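Local coordinates for LanC-like protein GCR2 (Arabidopsis thaliana, PDB 3T33) that may play a role in abscisic acid signalling and, as a LanC-like protein, holds a zinc ion in its helical barrel, at residues A[77-81]-A[126-130]; A[169-175]-A[233-239]; A[174-178]-A[201-205]; A[206-210]-A[251-256]. The contacts are given in a common frame with arbitrary orientation. Residues are numbered along the deposited sequence.

Contact 1 (A[77-81]-A[126-130]); sequences DYNLY and FICGY
Two loops without regular secondary structure run antiparallel here, with Leu80 and Ile127 facing each other (CA to CA 5.0 Å) and the CA atoms of Asn79 and Cys128 5.3 Å apart. Leu80, which gives up the largest area, has near-helical backbone angles and a t,p rotamer (chi1 -171°, chi2 79°). This sends its CD2 to 3.6 Å from Phe126 CE2 and 4.3 Å from Ile127 CG1. Its backbone N donates to water 1 at 3.0 Å, and that water in turn donates to Phe126 O (2.9 Å) and Gly129 O (2.7 Å), so one solvent molecule joins the two backbones. Ile127 O accepts a weak hydrogen bond from Tyr81 N at 3.1 Å, and Ile127 CG2 lies 3.6 Å from Tyr81 CD2 at the edge of that ring. Both loops lead into inner helices of the alpha/alpha toroid of LanC-like proteins, 84-98 and 130-144, and Tyr81 extends to the zinc site, its side chain about 3 Å (nearest atoms) from that of Cys333. Tyr78 adopts a positive phi (97°) and an off-well chi1 of 113°, which bring its OH to 3.5 Å from Gly129 CA; that hydroxyl is hydrogen-bonded to Ser121. Asn79 has chi1 near +60°: OD1 accepts a hydrogen bond from Thr82 N, and ND2 donates weakly to Cys128 O at 3.3 Å.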
loop_
_atom_site.group_PDB
_atom_site.type_symbol
_atom_site.label_atom_id
_atom_site.label_comp_id
_atom_site.label_asym_id
_atom_site.label_seq_id
_atom_site.Cartn_x
_atom_site.Cartn_y
_atom_site.Cartn_z
ATOM N N ASP A 77 -9.852 4.914 17.940
ATOM C CA ASP A 77 -9.248 5.289 16.692
ATOM C C ASP A 77 -10.187 5.125 15.515
ATOM O O ASP A 77 -10.678 6.076 15.014
ATOM C CB ASP A 77 -7.935 4.578 16.499
ATOM C CG ASP A 77 -7.005 5.302 15.569
ATOM O OD1 ASP A 77 -5.814 5.051 15.690
ATOM O OD2 ASP A 77 -7.451 6.098 14.719
ATOM N N TYR A 78 -10.478 3.963 15.034
ATOM C CA TYR A 78 -11.429 3.934 13.911
ATOM C C TYR A 78 -10.878 3.869 12.502
ATOM O O TYR A 78 -11.325 3.093 11.748
ATOM C CB TYR A 78 -12.508 5.009 14.032
ATOM C CG TYR A 78 -12.516 6.137 13.007
ATOM C CD1 TYR A 78 -12.915 5.934 11.714
ATOM C CD2 TYR A 78 -12.160 7.416 13.366
ATOM C CE1 TYR A 78 -12.912 6.947 10.816
ATOM C CE2 TYR A 78 -12.165 8.431 12.483
ATOM C CZ TYR A 78 -12.543 8.204 11.212
ATOM O OH TYR A 78 -12.541 9.233 10.344
ATOM N N ASN A 79 -9.909 4.679 12.150
ATOM C CA ASN A 79 -9.430 4.686 10.789
ATOM C C ASN A 79 -8.621 3.478 10.330
ATOM O O ASN A 79 -8.317 2.617 11.113
ATOM C CB ASN A 79 -8.768 6.011 10.438
ATOM C CG ASN A 79 -7.351 6.108 10.889
ATOM O OD1 ASN A 79 -6.788 5.171 11.370
ATOM N ND2 ASN A 79 -6.777 7.269 10.739
ATOM N N LEU A 80 -8.299 3.429 9.045
ATOM C CA LEU A 80 -7.628 2.230 8.490
ATOM C C LEU A 80 -6.192 2.160 8.962
ATOM O O LEU A 80 -5.657 1.070 9.262
ATOM C CB LEU A 80 -7.695 2.238 6.958
ATOM C CG LEU A 80 -7.236 0.979 6.249
ATOM C CD1 LEU A 80 -8.322 -0.112 6.275
ATOM C CD2 LEU A 80 -6.780 1.295 4.786
ATOM N N TYR A 81 -5.615 3.359 9.057
ATOM C CA TYR A 81 -4.180 3.613 9.206
ATOM C C TYR A 81 -3.674 3.102 10.525
ATOM O O TYR A 81 -2.694 2.321 10.555
ATOM C CB TYR A 81 -3.909 5.130 9.132
ATOM C CG TYR A 81 -2.447 5.439 9.091
ATOM C CD1 TYR A 81 -1.742 5.680 10.242
ATOM C CD2 TYR A 81 -1.757 5.435 7.879
ATOM C CE1 TYR A 81 -0.399 5.904 10.191
ATOM C CE2 TYR A 81 -0.447 5.665 7.817
ATOM C CZ TYR A 81 0.235 5.879 8.960
ATOM O OH TYR A 81 1.551 6.132 8.873
ATOM N N PHE A 126 -9.747 7.301 2.220
ATOM C CA PHE A 126 -9.752 5.850 2.477
ATOM C C PHE A 126 -8.909 5.456 3.690
ATOM O O PHE A 126 -9.388 4.689 4.548
ATOM C CB PHE A 126 -9.277 5.070 1.230
ATOM C CG PHE A 126 -9.485 3.591 1.327
ATOM C CD1 PHE A 126 -10.692 3.037 1.022
ATOM C CD2 PHE A 126 -8.432 2.750 1.657
ATOM C CE1 PHE A 126 -10.888 1.655 1.104
ATOM C CE2 PHE A 126 -8.617 1.383 1.696
ATOM C CZ PHE A 126 -9.856 0.844 1.435
ATOM N N ILE A 127 -7.683 5.956 3.759
ATOM C CA ILE A 127 -6.718 5.437 4.719
ATOM C C ILE A 127 -6.854 6.140 6.080
ATOM O O ILE A 127 -6.564 5.561 7.137
ATOM C CB ILE A 127 -5.279 5.629 4.202
ATOM C CG1 ILE A 127 -4.980 4.794 2.933
ATOM C CG2 ILE A 127 -4.239 5.395 5.279
ATOM C CD1 ILE A 127 -3.691 5.346 2.125
ATOM N N CYS A 128 -7.314 7.392 6.065
ATOM C CA CYS A 128 -7.369 8.136 7.307
ATOM C C CYS A 128 -8.742 8.604 7.763
ATOM O O CYS A 128 -8.863 9.097 8.875
ATOM C CB CYS A 128 -6.360 9.295 7.299
ATOM S SG CYS A 128 -4.701 8.700 7.509
ATOM N N GLY A 129 -9.768 8.427 6.940
ATOM C CA GLY A 129 -11.085 8.989 7.219
ATOM C C GLY A 129 -12.246 8.063 6.953
ATOM O O GLY A 129 -12.123 6.829 6.851
ATOM N N TYR A 130 -13.366 8.690 6.745
ATOM C CA TYR A 130 -14.659 8.103 6.834
ATOM C C TYR A 130 -15.065 7.412 5.536
ATOM O O TYR A 130 -15.923 6.502 5.549
ATOM C CB TYR A 130 -15.652 9.290 7.100
ATOM C CG TYR A 130 -17.061 8.851 7.309
ATOM C CD1 TYR A 130 -17.333 7.876 8.249
ATOM C CD2 TYR A 130 -18.126 9.393 6.568
ATOM C CE1 TYR A 130 -18.653 7.417 8.508
ATOM C CE2 TYR A 130 -19.483 8.964 6.812
ATOM C CZ TYR A 130 -19.732 7.955 7.823
ATOM O OH TYR A 130 -21.003 7.428 8.145
HETATM O O HOH W 1 -9.936 5.274 7.328
#

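Contact 2 (A[169-175]-A[233-239])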
loop_
_atom_site.group_PDB
_atom_site.type_symbol
_atom_site.label_atom_id
_atom_site.label_comp_id
_atom_site.label_asym_id
_atom_site.label_seq_id
_atom_site.Cartn_x
_atom_site.Cartn_y
_atom_site.Cartn_z
ATOM N N GLU A 169 -3.421 15.551 -1.265
ATOM C CA GLU A 169 -2.652 14.379 -1.175
ATOM C C GLU A 169 -3.496 13.149 -0.705
ATOM O O GLU A 169 -4.740 13.210 -0.651
ATOM C CB GLU A 169 -1.381 14.643 -0.337
ATOM C CG GLU A 169 -1.589 15.340 0.969
ATOM C CD GLU A 169 -2.465 14.527 1.936
ATOM O OE1 GLU A 169 -3.692 14.560 1.765
ATOM O OE2 GLU A 169 -1.928 13.871 2.852
ATOM N N LEU A 170 -2.830 12.041 -0.388
ATOM C CA LEU A 170 -3.561 10.749 -0.287
ATOM C C LEU A 170 -4.066 10.551 1.084
ATOM O O LEU A 170 -5.111 10.003 1.244
ATOM C CB LEU A 170 -2.675 9.524 -0.632
ATOM C CG LEU A 170 -3.105 8.316 -1.495
ATOM C CD1 LEU A 170 -2.493 7.002 -0.932
ATOM C CD2 LEU A 170 -4.529 8.175 -1.742
ATOM N N LEU A 171 -3.302 10.911 2.090
ATOM C CA LEU A 171 -3.746 10.637 3.455
ATOM C C LEU A 171 -4.896 11.527 3.951
ATOM O O LEU A 171 -5.808 11.035 4.648
ATOM C CB LEU A 171 -2.560 10.608 4.403
ATOM C CG LEU A 171 -2.014 9.204 4.684
ATOM C CD1 LEU A 171 -1.742 8.425 3.458
ATOM C CD2 LEU A 171 -0.815 9.177 5.581
ATOM N N TYR A 172 -4.930 12.792 3.510
ATOM C CA TYR A 172 -5.944 13.791 4.039
ATOM C C TYR A 172 -6.739 14.547 2.972
ATOM O O TYR A 172 -7.816 15.046 3.239
ATOM C CB TYR A 172 -5.327 14.739 5.091
ATOM C CG TYR A 172 -4.762 13.986 6.310
ATOM C CD1 TYR A 172 -5.603 13.263 7.189
ATOM C CD2 TYR A 172 -3.402 13.968 6.572
ATOM C CE1 TYR A 172 -5.090 12.578 8.275
ATOM C CE2 TYR A 172 -2.881 13.271 7.668
ATOM C CZ TYR A 172 -3.721 12.587 8.494
ATOM O OH TYR A 172 -3.185 11.903 9.557
ATOM N N GLY A 173 -6.272 14.476 1.739
ATOM C CA GLY A 173 -6.804 15.235 0.656
ATOM C C GLY A 173 -7.652 14.519 -0.340
ATOM O O GLY A 173 -8.126 13.402 -0.143
ATOM N N ARG A 174 -7.871 15.229 -1.415
ATOM C CA ARG A 174 -8.734 14.826 -2.467
ATOM C C ARG A 174 -8.277 13.536 -3.175
ATOM O O ARG A 174 -9.107 12.765 -3.556
ATOM C CB ARG A 174 -8.863 15.999 -3.502
ATOM C CG ARG A 174 -10.008 17.011 -3.186
ATOM C CD ARG A 174 -10.022 18.242 -4.173
ATOM N NE ARG A 174 -9.344 19.375 -3.565
ATOM C CZ ARG A 174 -9.948 20.322 -2.864
ATOM N NH1 ARG A 174 -11.250 20.306 -2.718
ATOM N NH2 ARG A 174 -9.226 21.256 -2.286
ATOM N N ALA A 175 -6.984 13.330 -3.417
ATOM C CA ALA A 175 -6.561 12.083 -4.063
ATOM C C ALA A 175 -7.087 10.903 -3.198
ATOM O O ALA A 175 -7.654 9.948 -3.728
ATOM C CB ALA A 175 -5.024 12.025 -4.226
ATOM N N ALA A 233 2.307 8.981 0.235
ATOM C CA ALA A 233 1.387 9.323 1.282
ATOM C C ALA A 233 0.954 10.811 1.190
ATOM O O ALA A 233 -0.239 11.088 1.204
ATOM C CB ALA A 233 2.000 9.005 2.603
ATOM N N HIS A 234 1.892 11.756 1.010
ATOM C CA HIS A 234 1.519 13.153 1.009
ATOM C C HIS A 234 1.978 13.965 -0.198
ATOM O O HIS A 234 1.784 15.211 -0.202
ATOM C CB HIS A 234 2.033 13.879 2.263
ATOM C CG HIS A 234 1.490 13.358 3.554
ATOM N ND1 HIS A 234 0.160 13.467 3.891
ATOM C CD2 HIS A 234 2.120 12.847 4.646
ATOM C CE1 HIS A 234 -0.019 12.994 5.115
ATOM N NE2 HIS A 234 1.158 12.615 5.600
ATOM N N GLY A 235 2.530 13.291 -1.219
ATOM C CA GLY A 235 3.193 13.957 -2.308
ATOM C C GLY A 235 2.681 13.712 -3.698
ATOM O O GLY A 235 1.562 13.230 -3.896
ATOM N N LEU A 236 3.536 14.015 -4.670
ATOM C CA LEU A 236 3.213 13.932 -6.082
ATOM C C LEU A 236 2.848 12.494 -6.535
ATOM O O LEU A 236 1.872 12.292 -7.272
ATOM C CB LEU A 236 4.421 14.462 -6.909
ATOM C CG LEU A 236 4.914 15.924 -6.731
ATOM C CD1 LEU A 236 6.085 16.237 -7.682
ATOM C CD2 LEU A 236 3.826 16.990 -6.912
ATOM N N ALA A 237 3.638 11.516 -6.091
ATOM C CA ALA A 237 3.448 10.104 -6.477
ATOM C C ALA A 237 2.038 9.622 -6.240
ATOM O O ALA A 237 1.428 9.111 -7.151
ATOM C CB ALA A 237 4.438 9.228 -5.689
ATOM N N GLY A 238 1.531 9.826 -5.012
ATOM C CA GLY A 238 0.206 9.378 -4.580
ATOM C C GLY A 238 -0.899 10.019 -5.365
ATOM O O GLY A 238 -1.927 9.389 -5.691
ATOM N N ILE A 239 -0.714 11.299 -5.663
ATOM C CA ILE A 239 -1.674 12.012 -6.521
ATOM C C ILE A 239 -1.665 11.521 -7.957
ATOM O O ILE A 239 -2.723 11.281 -8.518
ATOM C CB ILE A 239 -1.408 13.558 -6.496
ATOM C CG1 ILE A 239 -1.455 14.055 -5.017
ATOM C CG2 ILE A 239 -2.452 14.265 -7.353
ATOM C CD1 ILE A 239 -1.012 15.521 -4.786
#
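In the alpha/alpha toroid of the LanC-like family, the loops entering two neighbouring inner helices, 174-188 and 236-244, are joined here by a buried carboxylate, that of Glu169. Its OE2 accepts a very short hydrogen bond from His234 ND1 (2.4 Å), while OE1 stays within its own loop and accepts from Tyr172 N at 2.8 Å and, weakly, from Gly173 N at 2.6 Å. Gly173 and Gly235, the N-cap residues, each open a Gly-x-x-Gly sequence that starts an inner helix. Across the interface Ala233 O serves two donors, Leu170 N and Leu171 N, both at 3.2 Å. Leu171 O is taken up by Thr125 OG1. The imidazole of His234 stacks on Trp224 and meets Tyr172 rim to rim, while its CE1 touches Leu171 CB at 3.6 Å. Ala233 lies near the zinc ligands Cys288 and Cys333. Farther along, where the helices begin, Gly238, lacking a side chain, leaves room for Leu170, and Ala175 CB rests 4.2 Å from Ile239 CG1.

Contact 3 (A[174-178]-A[201-205])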
loop_
_atom_site.group_PDB
_atom_site.type_symbol
_atom_site.label_atom_id
_atom_site.label_comp_id
_atom_site.label_asym_id
_atom_site.label_seq_id
_atom_site.Cartn_x
_atom_site.Cartn_y
_atom_site.Cartn_z
ATOM N N ARG A 174 -7.871 15.229 -1.415
ATOM C CA ARG A 174 -8.734 14.826 -2.467
ATOM C C ARG A 174 -8.277 13.536 -3.175
ATOM O O ARG A 174 -9.107 12.765 -3.556
ATOM C CB ARG A 174 -8.863 15.999 -3.502
ATOM C CG ARG A 174 -10.008 17.011 -3.186
ATOM C CD ARG A 174 -10.022 18.242 -4.173
ATOM N NE ARG A 174 -9.344 19.375 -3.565
ATOM C CZ ARG A 174 -9.948 20.322 -2.864
ATOM N NH1 ARG A 174 -11.250 20.306 -2.718
ATOM N NH2 ARG A 174 -9.226 21.256 -2.286
ATOM N N ALA A 175 -6.984 13.330 -3.417
ATOM C CA ALA A 175 -6.561 12.083 -4.063
ATOM C C ALA A 175 -7.087 10.903 -3.198
ATOM O O ALA A 175 -7.654 9.948 -3.728
ATOM C CB ALA A 175 -5.024 12.025 -4.226
ATOM N N GLY A 176 -6.985 11.059 -1.881
ATOM C CA GLY A 176 -7.499 10.130 -0.885
ATOM C C GLY A 176 -8.986 9.814 -0.905
ATOM O O GLY A 176 -9.390 8.647 -0.745
ATOM N N TYR A 177 -9.822 10.836 -1.078
ATOM C CA TYR A 177 -11.239 10.591 -1.160
ATOM C C TYR A 177 -11.504 9.919 -2.521
ATOM O O TYR A 177 -12.332 9.018 -2.669
ATOM C CB TYR A 177 -11.960 11.934 -1.049
ATOM C CG TYR A 177 -13.357 11.855 -1.579
ATOM C CD1 TYR A 177 -14.392 11.337 -0.788
ATOM C CD2 TYR A 177 -13.658 12.274 -2.840
ATOM C CE1 TYR A 177 -15.696 11.235 -1.271
ATOM C CE2 TYR A 177 -15.026 12.177 -3.354
ATOM C CZ TYR A 177 -16.011 11.663 -2.552
ATOM O OH TYR A 177 -17.313 11.491 -3.014
ATOM N N LEU A 178 -10.834 10.417 -3.545
ATOM C CA LEU A 178 -11.055 9.947 -4.914
ATOM C C LEU A 178 -10.620 8.467 -5.031
ATOM O O LEU A 178 -11.309 7.659 -5.668
ATOM C CB LEU A 178 -10.200 10.782 -5.867
ATOM C CG LEU A 178 -10.123 10.333 -7.333
ATOM C CD1 LEU A 178 -11.565 10.253 -7.930
ATOM C CD2 LEU A 178 -9.229 11.279 -8.122
ATOM N N VAL A 201 -13.681 16.034 -8.949
ATOM C CA VAL A 201 -12.521 16.042 -8.022
ATOM C C VAL A 201 -11.221 16.022 -8.818
ATOM O O VAL A 201 -10.248 16.691 -8.470
ATOM C CB VAL A 201 -12.613 14.872 -6.957
ATOM C CG1 VAL A 201 -11.463 14.858 -5.997
ATOM C CG2 VAL A 201 -13.897 14.981 -6.217
ATOM N N VAL A 202 -11.238 15.283 -9.924
ATOM C CA VAL A 202 -10.102 15.223 -10.840
ATOM C C VAL A 202 -9.782 16.650 -11.397
ATOM O O VAL A 202 -8.620 17.096 -11.383
ATOM C CB VAL A 202 -10.365 14.204 -12.029
ATOM C CG1 VAL A 202 -9.307 14.391 -13.157
ATOM C CG2 VAL A 202 -10.366 12.735 -11.509
ATOM N N GLU A 203 -10.807 17.352 -11.888
ATOM C CA GLU A 203 -10.580 18.681 -12.465
ATOM C C GLU A 203 -10.048 19.665 -11.425
ATOM O O GLU A 203 -9.079 20.380 -11.689
ATOM C CB GLU A 203 -11.822 19.181 -13.174
ATOM C CG GLU A 203 -12.145 18.364 -14.414
ATOM C CD GLU A 203 -13.506 18.673 -14.926
ATOM O OE1 GLU A 203 -14.149 19.519 -14.276
ATOM O OE2 GLU A 203 -13.941 18.079 -15.962
ATOM N N GLU A 204 -10.531 19.574 -10.198
ATOM C CA GLU A 204 -9.960 20.403 -9.133
ATOM C C GLU A 204 -8.549 20.028 -8.865
ATOM O O GLU A 204 -7.733 20.874 -8.489
ATOM C CB GLU A 204 -10.778 20.345 -7.856
ATOM C CG GLU A 204 -10.160 21.019 -6.616
ATOM C CD GLU A 204 -9.921 22.601 -6.708
ATOM O OE1 GLU A 204 -10.514 23.280 -7.578
ATOM O OE2 GLU A 204 -9.145 23.147 -5.867
ATOM N N ILE A 205 -8.236 18.738 -8.999
ATOM C CA ILE A 205 -6.854 18.336 -8.819
ATOM C C ILE A 205 -5.964 18.937 -9.932
ATOM O O ILE A 205 -4.874 19.400 -9.640
ATOM C CB ILE A 205 -6.683 16.762 -8.578
ATOM C CG1 ILE A 205 -7.194 16.362 -7.160
ATOM C CG2 ILE A 205 -5.211 16.360 -8.677
ATOM C CD1 ILE A 205 -7.519 14.901 -6.933
#
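Helices 174-178 and 201-205 run nearly antiparallel, their axes 10.2 Å apart at closest approach and their N-to-C directions 158° apart (signed crossing angle -158°). They belong to helix 174-188 of the inner ring and helix 195-212 of the outer ring, which follow one another in the chain, so the pair is a helical hairpin of the kind from which an alpha/alpha toroid is built. No hydrogen bond crosses the interface; apolar packing does most of the work. The backbones come nearest at Arg174 and Val201, CA to CA 6.8 Å, where Val201 CG1 meets Arg174 CB at 3.8 Å and Leu178 CB at 4.3 Å, while its CG2 reaches the edge of the Tyr177 ring (CE2, 4.2 Å). One turn along, Ile205 pushes its CD1 inward to 3.8 Å from Arg174 CB and 3.9 Å from Ala175 N. Leu178, one turn beyond Arg174, packs its CD2 against Val202 CG2 (3.9 Å) and Ile205 CD1 (4.2 Å). Helix 236-244 adjoins the same cluster through Val242 and Leu243. Toward the edge the character changes. The carboxylate of Glu204 is engaged by Tyr168 and Arg207, and its OE2 stays 4.1 Å from Arg174 NH2, beyond salt-bridge range. Glu204 CG lies over one face of the guanidinium, 3.6 Å from Arg174 NE.

Contact 4 (A[206-210]-A[251-256])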
loop_
_atom_site.group_PDB
_atom_site.type_symbol
_atom_site.label_atom_id
_atom_site.label_comp_id
_atom_site.label_asym_id
_atom_site.label_seq_id
_atom_site.Cartn_x
_atom_site.Cartn_y
_atom_site.Cartn_z
ATOM N N PHE A 206 -6.387 18.874 -11.199
ATOM C CA PHE A 206 -5.534 19.420 -12.290
ATOM C C PHE A 206 -5.468 20.948 -12.202
ATOM O O PHE A 206 -4.385 21.528 -12.269
ATOM C CB PHE A 206 -6.004 18.986 -13.662
ATOM C CG PHE A 206 -5.539 17.624 -14.026
ATOM C CD1 PHE A 206 -4.217 17.412 -14.392
ATOM C CD2 PHE A 206 -6.404 16.542 -13.965
ATOM C CE1 PHE A 206 -3.762 16.146 -14.700
ATOM C CE2 PHE A 206 -5.961 15.271 -14.277
ATOM C CZ PHE A 206 -4.617 15.075 -14.649
ATOM N N ARG A 207 -6.623 21.581 -11.979
ATOM C CA ARG A 207 -6.670 23.038 -11.735
ATOM C C ARG A 207 -5.636 23.520 -10.699
ATOM O O ARG A 207 -4.788 24.349 -11.028
ATOM C CB ARG A 207 -8.090 23.495 -11.400
ATOM C CG ARG A 207 -8.220 25.019 -11.426
ATOM C CD ARG A 207 -9.366 25.582 -10.533
ATOM N NE ARG A 207 -9.091 25.447 -9.099
ATOM C CZ ARG A 207 -8.067 25.999 -8.442
ATOM N NH1 ARG A 207 -7.162 26.740 -9.084
ATOM N NH2 ARG A 207 -7.942 25.797 -7.107
ATOM N N ALA A 208 -5.664 22.999 -9.469
ATOM C CA ALA A 208 -4.674 23.435 -8.473
ATOM C C ALA A 208 -3.222 23.054 -8.809
ATOM O O ALA A 208 -2.256 23.802 -8.502
ATOM C CB ALA A 208 -5.022 22.875 -7.123
ATOM N N GLY A 209 -3.045 21.851 -9.367
ATOM C CA GLY A 209 -1.724 21.405 -9.708
ATOM C C GLY A 209 -1.127 22.312 -10.770
ATOM O O GLY A 209 0.022 22.705 -10.644
ATOM N N ARG A 210 -1.906 22.601 -11.813
ATOM C CA ARG A 210 -1.505 23.457 -12.920
ATOM C C ARG A 210 -1.237 24.895 -12.466
ATOM O O ARG A 210 -0.262 25.478 -12.890
ATOM C CB ARG A 210 -2.557 23.444 -14.028
ATOM C CG ARG A 210 -2.452 22.276 -14.955
ATOM C CD ARG A 210 -3.771 21.931 -15.571
ATOM N NE ARG A 210 -3.615 20.876 -16.577
ATOM C CZ ARG A 210 -4.620 20.330 -17.266
ATOM N NH1 ARG A 210 -5.877 20.720 -17.060
ATOM N NH2 ARG A 210 -4.372 19.379 -18.178
ATOM N N ASP A 251 -4.184 16.149 -22.631
ATOM C CA ASP A 251 -3.335 17.128 -21.907
ATOM C C ASP A 251 -3.143 16.790 -20.427
ATOM O O ASP A 251 -2.109 17.103 -19.855
ATOM C CB ASP A 251 -3.934 18.529 -22.011
ATOM C CG ASP A 251 -5.390 18.533 -21.638
ATOM O OD1 ASP A 251 -6.173 18.106 -22.519
ATOM O OD2 ASP A 251 -5.744 18.891 -20.467
ATOM N N GLU A 252 -4.142 16.161 -19.807
ATOM C CA GLU A 252 -3.985 15.622 -18.449
ATOM C C GLU A 252 -2.941 14.484 -18.413
ATOM O O GLU A 252 -2.102 14.425 -17.510
ATOM C CB GLU A 252 -5.349 15.168 -17.911
ATOM C CG GLU A 252 -6.303 16.353 -17.606
ATOM C CD GLU A 252 -7.765 15.972 -17.525
ATOM O OE1 GLU A 252 -8.108 14.773 -17.627
ATOM O OE2 GLU A 252 -8.599 16.892 -17.356
ATOM N N ILE A 253 -2.995 13.617 -19.422
ATOM C CA ILE A 253 -2.063 12.533 -19.576
ATOM C C ILE A 253 -0.646 13.105 -19.716
ATOM O O ILE A 253 0.246 12.748 -18.921
ATOM C CB ILE A 253 -2.487 11.596 -20.752
ATOM C CG1 ILE A 253 -3.741 10.820 -20.365
ATOM C CG2 ILE A 253 -1.364 10.598 -21.058
ATOM C CD1 ILE A 253 -4.365 9.965 -21.444
ATOM N N LYS A 254 -0.453 14.045 -20.656
ATOM C CA LYS A 254 0.836 14.806 -20.746
ATOM C C LYS A 254 1.274 15.375 -19.420
ATOM O O LYS A 254 2.450 15.305 -19.102
ATOM C CB LYS A 254 0.822 15.971 -21.782
ATOM C CG LYS A 254 1.781 15.832 -22.985
ATOM C CD LYS A 254 1.294 16.607 -24.249
ATOM C CE LYS A 254 0.113 15.855 -25.020
ATOM N NZ LYS A 254 -0.106 16.341 -26.463
ATOM N N ASP A 255 0.352 15.961 -18.651
ATOM C CA ASP A 255 0.761 16.602 -17.398
ATOM C C ASP A 255 1.176 15.588 -16.300
ATOM O O ASP A 255 2.095 15.857 -15.473
ATOM C CB ASP A 255 -0.333 17.535 -16.894
ATOM C CG ASP A 255 -0.428 18.883 -17.701
ATOM O OD1 ASP A 255 0.518 19.275 -18.406
ATOM O OD2 ASP A 255 -1.474 19.557 -17.595
ATOM N N VAL A 256 0.494 14.427 -16.292
ATOM C CA VAL A 256 0.844 13.354 -15.361
ATOM C C VAL A 256 2.183 12.777 -15.788
ATOM O O VAL A 256 3.112 12.761 -14.971
ATOM C CB VAL A 256 -0.229 12.284 -15.255
ATOM C CG1 VAL A 256 0.234 11.172 -14.330
ATOM C CG2 VAL A 256 -1.574 12.909 -14.766
#
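Consecutive helices of the outer ring of the alpha/alpha toroid, 195-212 and 250-265, meet here obliquely, the short segments crossing at 49° with axes 12.0 Å apart. At that spacing long side chains must bridge the gap, and Phe206 and Arg210, one helical turn apart, do so. Asp251 comes first: its OD2 forms a salt bridge with Arg210 NH2 at 2.7 Å. Glu252 follows with its aliphatic portion laid over one face of the Phe206 ring, a CH-pi contact in which CG stands 3.5 Å from the ring centroid; its carboxylate is bound by Arg199. A turn after Asp251, Asp255 completes the salt-bridge network as a shared acceptor, its OD2 receiving both Arg210 NE at 2.7 Å and Arg210 NH2 at 3.0 Å, and its CB also lies 4.3 Å from Phe206 CE1. Val256 ends the series on the buried side, where helix 236-244 supplies Met240, Leu243 and Met244 as neighbours, and its CG2 touches Phe206 CZ edge-on at 3.7 Å.

How the contacts relate
From the N terminus, contact 1 closes first, joining the loops before inner helices 84-98 and 130-144 and closing a loop that contains helices 84-98 and 101-118. Only then do the overlapping segments 169-175 and 174-178 open contacts 2 and 3: contact 3 closes first, on outer helix 195-212, and contact 2 later, on the next inner helix, 236-244. Contact 4 starts where contact 3 stops and ends on outer helix 250-265, so that it crosses contact 2. Together they tie inner to inner, inner to outer and outer to outer helices around one sector of the toroid. Contacts 1 and 2 touch directly, Cys128 CB lying 3.2 Å from Leu171 O, whereas contacts 1 and 4 stay about 18 Å apart at their nearest atoms.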